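Local coordinates for protein beta-lactamase (Sphaerobacter thermophilus, PDB 4EWF) that probably hydrolyses beta-lactams to substituted beta-amino acids, as a member of the class A serine beta-lactamase family, at residues Gly25-Ala30 with Arg46-Ala51; Ala50-Lys55 with Gly214-Ser219; Ala162-Tyr167 with Ala240-Asn245. One frame throughout, in Å; residues are numbered along the deposited sequence.

Overall arrangement
From its N terminus the chain lays down strand 27-33 in the five-stranded antiparallel sheet of the alpha/beta sandwich, turns back as strand 39-42 and covers the first with residues 46-51; interaction 1 closes this short loop. Interaction 2 begins where interaction 1 ends, sharing Ala50 and Ala51, and closes a much longer loop holding most of the helices when strand 212-220 comes to lie beside the start of helix 55-67. Interaction 3 closes the loop from 162-167 to 240-245, which opens within that excursion and ends after it, so the two cross: helix 164-175 packs on strand 235-244. All three reach one sheet, and strands 48-49 and 161-162 pair to join interactions 1 and 3.

Interaction 1. Residues Gly25-Ala30 with Arg46-Ala51; sequences GGTVGA and RRFRAA
Strand 27-33 of the class A beta-lactamase sheet is covered on one face by Arg46, just before strand 48-49 of a small two-stranded sheet, and Phe48, the first residue of that strand; Thr27 and Gly29 are the residues they meet. No hydrogen bond crosses this contact, which is made by packing alone. Arg46 and Thr27 approach tip to tip. The arginine chain is extended from CG to NE and lays its guanidinium flat against the threonine methyl: Thr27 CG2 stands over the centre of the plane, 3.6 Å from Arg46 CZ. A threonine suits this partly exposed place because its methyl can cover a flat cation while its hydroxyl lies at the border, Thr27 OG1 being 3.6 Å from Arg46 NH1. Arg46 NH1 also has a long, weak ion pair with Glu244.

Deeper in, the Phe48 ring comes obliquely against the strand backbone. Its CE1 lies 3.9 Å from Thr27 CG2, so that one methyl serves both the guanidinium and the ring. Gly29 has no side chain, and a CB there would point into the ring; its absence lets the phenyl settle directly on the main chain. Two ring atoms meet this backbone: Phe48 CE2 is 3.7 Å from Gly29 CA, and the tip atom, Phe48 CZ, lies 3.3 Å from Gly29 N.

Interaction 2. Residues Ala50-Lys55 with Gly214-Ser219; sequences AASTVK and GSKTGS. With SO4 (sulfate ion), chain E.
Ser52 and Lys55 form an SxxK motif at the start of helix 55-67, and Lys216-Thr217-Gly218 on edge strand 212-220 form the KTG-type motif beside it; together they are consistent with the active site of a class A beta-lactamase. The tight side is where the helix start rests on the strand. Gly218 suits this place because a CB would point toward 50-55 and be crowded by Ala50 O, Ala51 CB and Ser52 N; without one, Ser52 and Gly218 bring their CA atoms to 4.2 Å. Ala51 CB packs on Ser219 N at 3.7 Å, and Thr53 turns its methyl CG2 to the strand backbone while OG1, between the backbone N and carbonyl carbon (chi1 64°), donates back to Ala50 O. Thr53 N reaches the same oxygen from the same face of its plane, so two bonds grip it and fix the turn.

Lys216 passes alongside the Ser52 carbonyl, with CG 3.4 Å from Ser52 O. The chain bends at chi2, and a second bend at chi4 (78°) sets NZ near its own strand, where it donates to Thr217 O from 30° out of the carbonyl plane; NZ also bonds Ser113. Lys55 crosses it obliquely, CD against CE, while Ser52 OG and Lys55 NZ both bond Ser113. The two side-chain nitrogens lie 5.0 Å apart, Lys55 NZ to Lys216 NZ.

On the looser side, a water bridges the segments, bonding Ser52 OG and donating to Ser219 O, and beside it a sulfate, probably from the crystallisation liquor, is held by 214-219. Sulfate O2 accepts from Thr217 OG1 at 2.7 Å and lies 3.0 Å from Lys216 NZ.

Interaction 3. Residues Ala162-Tyr167 with Ala240-Asn245; sequences ATPDDY and AVFTEN
Phe242, on strand 235-244 of the central sheet, reaches into the corner where residues 162-167 turn from a short strand into helix 164-175. From CB its ring runs out with CG anti to the carbonyl carbon (chi1 -69°). On one flank, CD2 meets Pro164, 4.0 Å from CG of the proline ring, and CE2 continues past Pro164 CA at 3.9 Å. On the other, CE1 touches Ala162 CB at 3.6 Å, where a small methyl leaves room for the phenyl. The tip atom CZ lies 3.7 Å from the same Ala162 CB and 4.0 Å from Tyr167 CG; the two rings form an offset edge-to-face pair, the Phe242 edge toward the Tyr167 face, with planes at 65°. Nearby, Ala240 CB meets Pro164 O at 3.5 Å, the short side chain letting the helix start come close to the strand.

Pro164 suits the first turn of a helix, having no N-H to donate, and Thr163 caps that turn through OG1, which accepts from Asp166 N. Beyond the pair, Tyr167 also packs on Val54. With no hydrogen bond across it, the contact relies on apolar packing and aromatic edge-to-face attraction to hold helix to sheet.

Interaction 1. Residues Gly25-Ala30 with Arg46-Ala51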
# COMPACT_ATOMS: atom_id res chain seq x y z
N GLY A 25 -11.24 14.31 -15.79
CA GLY A 25 -10.41 15.41 -15.31
C GLY A 25 -9.52 15.07 -14.13
O GLY A 25 -8.68 15.89 -13.73
N GLY A 26 -9.66 13.87 -13.57
CA GLY A 26 -8.79 13.44 -12.49
C GLY A 26 -7.43 13.00 -13.01
O GLY A 26 -7.14 13.08 -14.20
N THR A 27 -6.59 12.51 -12.10
CA THR A 27 -5.23 12.11 -12.45
C THR A 27 -4.91 10.72 -11.94
O THR A 27 -5.26 10.38 -10.81
CB THR A 27 -4.20 13.12 -11.86
OG1 THR A 27 -4.43 14.41 -12.42
CG2 THR A 27 -2.75 12.69 -12.17
N VAL A 28 -4.20 9.94 -12.76
CA VAL A 28 -3.71 8.62 -12.35
C VAL A 28 -2.18 8.61 -12.37
O VAL A 28 -1.55 9.20 -13.24
CB VAL A 28 -4.26 7.52 -13.30
CG1 VAL A 28 -3.58 6.15 -13.04
CG2 VAL A 28 -5.78 7.40 -13.16
N GLY A 29 -1.58 7.96 -11.38
CA GLY A 29 -0.15 7.66 -11.40
C GLY A 29 -0.05 6.15 -11.27
O GLY A 29 -0.72 5.56 -10.41
N ALA A 30 0.76 5.52 -12.11
CA ALA A 30 0.87 4.07 -12.11
C ALA A 30 2.27 3.64 -12.50
O ALA A 30 2.83 4.11 -13.49
CB ALA A 30 -0.14 3.45 -13.08
N ARG A 46 5.27 11.47 -10.38
CA ARG A 46 4.39 12.57 -9.95
C ARG A 46 4.03 12.38 -8.47
O ARG A 46 3.87 11.25 -8.02
CB ARG A 46 3.11 12.61 -10.80
CG ARG A 46 2.11 13.68 -10.37
CD ARG A 46 1.05 13.97 -11.45
NE ARG A 46 0.01 14.88 -10.96
CZ ARG A 46 -0.74 15.66 -11.74
NH1 ARG A 46 -1.68 16.43 -11.20
NH2 ARG A 46 -0.57 15.66 -13.06
N ARG A 47 3.92 13.47 -7.72
CA ARG A 47 3.62 13.40 -6.29
C ARG A 47 2.12 13.34 -6.01
O ARG A 47 1.37 14.21 -6.46
CB ARG A 47 4.24 14.61 -5.58
CG ARG A 47 5.75 14.73 -5.76
CD ARG A 47 6.26 16.14 -5.42
NE ARG A 47 7.71 16.26 -5.60
CZ ARG A 47 8.30 16.94 -6.58
NH1 ARG A 47 7.58 17.60 -7.50
NH2 ARG A 47 9.63 16.97 -6.64
N PHE A 48 1.69 12.32 -5.27
CA PHE A 48 0.30 12.13 -4.85
C PHE A 48 0.25 12.06 -3.31
O PHE A 48 1.25 11.72 -2.68
CB PHE A 48 -0.22 10.78 -5.37
CG PHE A 48 -0.32 10.71 -6.88
CD1 PHE A 48 -1.53 10.94 -7.51
CD2 PHE A 48 0.80 10.44 -7.65
CE1 PHE A 48 -1.64 10.89 -8.91
CE2 PHE A 48 0.71 10.38 -9.05
CZ PHE A 48 -0.51 10.61 -9.67
N ARG A 49 -0.90 12.34 -2.71
CA ARG A 49 -1.07 12.05 -1.29
C ARG A 49 -0.99 10.55 -1.10
O ARG A 49 -1.65 9.78 -1.81
CB ARG A 49 -2.41 12.60 -0.75
CG ARG A 49 -2.53 14.12 -0.86
CD ARG A 49 -3.85 14.65 -0.26
NE ARG A 49 -4.11 16.00 -0.75
CZ ARG A 49 -3.63 17.10 -0.20
NH1 ARG A 49 -2.87 17.01 0.88
NH2 ARG A 49 -3.91 18.27 -0.71
N ALA A 50 -0.16 10.12 -0.16
CA ALA A 50 0.00 8.69 0.05
C ALA A 50 -1.23 8.10 0.70
O ALA A 50 -1.54 6.93 0.48
CB ALA A 50 1.23 8.41 0.93
N ALA A 51 -1.95 8.91 1.48
CA ALA A 51 -3.01 8.36 2.32
C ALA A 51 -2.43 7.16 3.09
O ALA A 51 -1.26 7.17 3.51
CB ALA A 51 -4.21 7.93 1.47

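Interaction 2. Residues Ala50-Lys55 with Gly214-Ser219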
# COMPACT_ATOMS: atom_id res chain seq x y z
N ALA A 50 -0.16 10.12 -0.16
CA ALA A 50 0.00 8.69 0.05
C ALA A 50 -1.23 8.10 0.70
O ALA A 50 -1.54 6.93 0.48
CB ALA A 50 1.23 8.41 0.93
N ALA A 51 -1.95 8.91 1.48
CA ALA A 51 -3.01 8.36 2.32
C ALA A 51 -2.43 7.16 3.09
O ALA A 51 -1.26 7.17 3.51
CB ALA A 51 -4.21 7.93 1.47
N SER A 52 -3.22 6.11 3.25
CA SER A 52 -2.78 4.96 4.04
C SER A 52 -1.68 4.08 3.44
O SER A 52 -1.24 3.14 4.10
CB SER A 52 -3.99 4.09 4.38
OG SER A 52 -4.81 4.77 5.32
N THR A 53 -1.24 4.33 2.20
CA THR A 53 -0.24 3.45 1.61
C THR A 53 1.07 3.57 2.38
O THR A 53 1.89 2.66 2.39
CB THR A 53 0.03 3.73 0.12
OG1 THR A 53 0.58 5.05 -0.04
CG2 THR A 53 -1.24 3.59 -0.68
N VAL A 54 1.25 4.69 3.08
CA VAL A 54 2.48 4.92 3.84
C VAL A 54 2.61 3.96 5.04
O VAL A 54 3.64 3.89 5.70
CB VAL A 54 2.58 6.41 4.29
CG1 VAL A 54 1.59 6.72 5.40
CG2 VAL A 54 4.04 6.76 4.69
N LYS A 55 1.55 3.20 5.30
CA LYS A 55 1.65 2.18 6.34
C LYS A 55 2.58 1.03 5.94
O LYS A 55 2.98 0.23 6.78
CB LYS A 55 0.25 1.70 6.73
CG LYS A 55 -0.57 2.86 7.30
CD LYS A 55 -2.04 2.49 7.58
CE LYS A 55 -2.79 3.75 8.05
NZ LYS A 55 -4.20 3.43 8.43
N GLY A 214 -1.59 -9.39 -2.40
CA GLY A 214 -1.64 -8.60 -1.19
C GLY A 214 -1.50 -7.15 -1.59
O GLY A 214 -0.95 -6.85 -2.65
N SER A 215 -1.99 -6.25 -0.75
CA SER A 215 -1.85 -4.84 -1.07
C SER A 215 -2.13 -3.99 0.17
O SER A 215 -2.67 -4.48 1.16
CB SER A 215 -2.81 -4.45 -2.19
OG SER A 215 -4.10 -4.11 -1.68
N LYS A 216 -1.72 -2.73 0.10
CA LYS A 216 -2.16 -1.73 1.06
C LYS A 216 -2.89 -0.66 0.27
O LYS A 216 -2.31 -0.01 -0.61
CB LYS A 216 -1.01 -1.09 1.83
CG LYS A 216 -1.50 -0.05 2.87
CD LYS A 216 -2.26 -0.77 3.99
CE LYS A 216 -3.04 0.20 4.90
NZ LYS A 216 -4.32 0.67 4.27
N THR A 217 -4.16 -0.50 0.59
CA THR A 217 -4.99 0.54 -0.00
C THR A 217 -4.74 1.87 0.69
O THR A 217 -4.16 1.92 1.79
CB THR A 217 -6.47 0.21 0.23
OG1 THR A 217 -6.65 -0.06 1.63
CG2 THR A 217 -6.90 -1.00 -0.59
N GLY A 218 -5.22 2.93 0.06
CA GLY A 218 -5.23 4.25 0.66
C GLY A 218 -6.41 5.05 0.13
O GLY A 218 -6.67 5.07 -1.08
N SER A 219 -7.11 5.73 1.03
CA SER A 219 -8.30 6.49 0.66
C SER A 219 -8.42 7.74 1.51
O SER A 219 -8.24 7.68 2.72
CB SER A 219 -9.56 5.65 0.88
OG SER A 219 -9.40 4.33 0.37
S SO4 E . -8.02 2.79 3.36
O1 SO4 E . -7.34 4.07 3.55
O2 SO4 E . -7.05 1.71 3.59
O3 SO4 E . -9.14 2.66 4.31
O4 SO4 E . -8.55 2.68 1.99
O HOH W 1 -5.95 7.11 4.15

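Interaction 3. Residues Ala162-Tyr167 with Ala240-Asn245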
# COMPACT_ATOMS: atom_id res chain seq x y z
N ALA A 162 3.69 10.52 -1.81
CA ALA A 162 4.15 9.29 -2.43
C ALA A 162 4.33 9.50 -3.92
O ALA A 162 3.73 10.41 -4.50
CB ALA A 162 3.13 8.19 -2.21
N THR A 163 5.14 8.65 -4.55
CA THR A 163 5.07 8.52 -6.00
C THR A 163 4.86 7.06 -6.33
O THR A 163 5.26 6.20 -5.56
CB THR A 163 6.35 9.01 -6.74
OG1 THR A 163 7.43 8.13 -6.46
CG2 THR A 163 6.72 10.42 -6.30
N PRO A 164 4.21 6.77 -7.46
CA PRO A 164 4.05 5.37 -7.86
C PRO A 164 5.43 4.68 -7.98
O PRO A 164 5.58 3.55 -7.50
CB PRO A 164 3.34 5.46 -9.23
CG PRO A 164 2.66 6.83 -9.23
CD PRO A 164 3.62 7.72 -8.44
N ASP A 165 6.41 5.35 -8.59
CA ASP A 165 7.77 4.80 -8.69
C ASP A 165 8.31 4.35 -7.34
O ASP A 165 8.87 3.24 -7.21
CB ASP A 165 8.76 5.83 -9.26
CG ASP A 165 8.66 5.99 -10.77
OD1 ASP A 165 7.95 5.19 -11.43
OD2 ASP A 165 9.29 6.92 -11.29
N ASP A 166 8.20 5.22 -6.34
CA ASP A 166 8.72 4.92 -5.01
C ASP A 166 8.02 3.71 -4.38
O ASP A 166 8.66 2.87 -3.76
CB ASP A 166 8.56 6.12 -4.08
CG ASP A 166 9.62 7.20 -4.32
OD1 ASP A 166 10.43 7.05 -5.27
OD2 ASP A 166 9.62 8.22 -3.58
N TYR A 167 6.71 3.64 -4.53
CA TYR A 167 5.97 2.55 -3.89
C TYR A 167 6.15 1.21 -4.61
O TYR A 167 6.06 0.15 -3.99
CB TYR A 167 4.49 2.94 -3.63
CG TYR A 167 4.44 3.66 -2.30
CD1 TYR A 167 4.09 2.98 -1.15
CD2 TYR A 167 4.87 4.98 -2.19
CE1 TYR A 167 4.09 3.60 0.08
CE2 TYR A 167 4.90 5.62 -0.94
CZ TYR A 167 4.50 4.91 0.19
OH TYR A 167 4.50 5.50 1.44
N ALA A 240 1.60 -0.36 -8.39
CA ALA A 240 1.44 0.82 -7.54
C ALA A 240 0.61 1.86 -8.30
O ALA A 240 1.09 2.48 -9.26
CB ALA A 240 2.81 1.38 -7.13
N VAL A 241 -0.65 2.02 -7.92
CA VAL A 241 -1.52 2.96 -8.61
C VAL A 241 -2.07 3.97 -7.62
O VAL A 241 -2.61 3.60 -6.58
CB VAL A 241 -2.68 2.23 -9.30
CG1 VAL A 241 -3.64 3.23 -9.96
CG2 VAL A 241 -2.12 1.26 -10.33
N PHE A 242 -1.90 5.25 -7.95
CA PHE A 242 -2.45 6.35 -7.17
C PHE A 242 -3.46 7.09 -8.02
O PHE A 242 -3.22 7.31 -9.21
CB PHE A 242 -1.32 7.29 -6.71
CG PHE A 242 -0.42 6.65 -5.68
CD1 PHE A 242 -0.53 6.99 -4.34
CD2 PHE A 242 0.48 5.66 -6.05
CE1 PHE A 242 0.29 6.38 -3.38
CE2 PHE A 242 1.30 5.04 -5.10
CZ PHE A 242 1.20 5.41 -3.75
N THR A 243 -4.60 7.46 -7.43
CA THR A 243 -5.55 8.25 -8.20
C THR A 243 -6.05 9.44 -7.38
O THR A 243 -6.18 9.36 -6.16
CB THR A 243 -6.78 7.45 -8.73
OG1 THR A 243 -7.78 7.34 -7.70
CG2 THR A 243 -6.39 6.07 -9.25
N GLU A 244 -6.33 10.52 -8.07
CA GLU A 244 -6.64 11.78 -7.43
C GLU A 244 -7.74 12.48 -8.21
O GLU A 244 -7.67 12.60 -9.45
CB GLU A 244 -5.34 12.58 -7.41
CG GLU A 244 -5.40 14.03 -7.12
CD GLU A 244 -4.00 14.64 -7.22
OE1 GLU A 244 -3.09 14.14 -6.53
OE2 GLU A 244 -3.81 15.59 -8.01
N ASN A 245 -8.75 12.96 -7.49
CA ASN A 245 -9.84 13.72 -8.10
C ASN A 245 -10.66 12.99 -9.17
O ASN A 245 -11.25 13.65 -10.02
CB ASN A 245 -9.30 15.03 -8.69
CG ASN A 245 -8.67 15.90 -7.64
OD1 ASN A 245 -9.20 16.03 -6.53
ND2 ASN A 245 -7.51 16.47 -7.96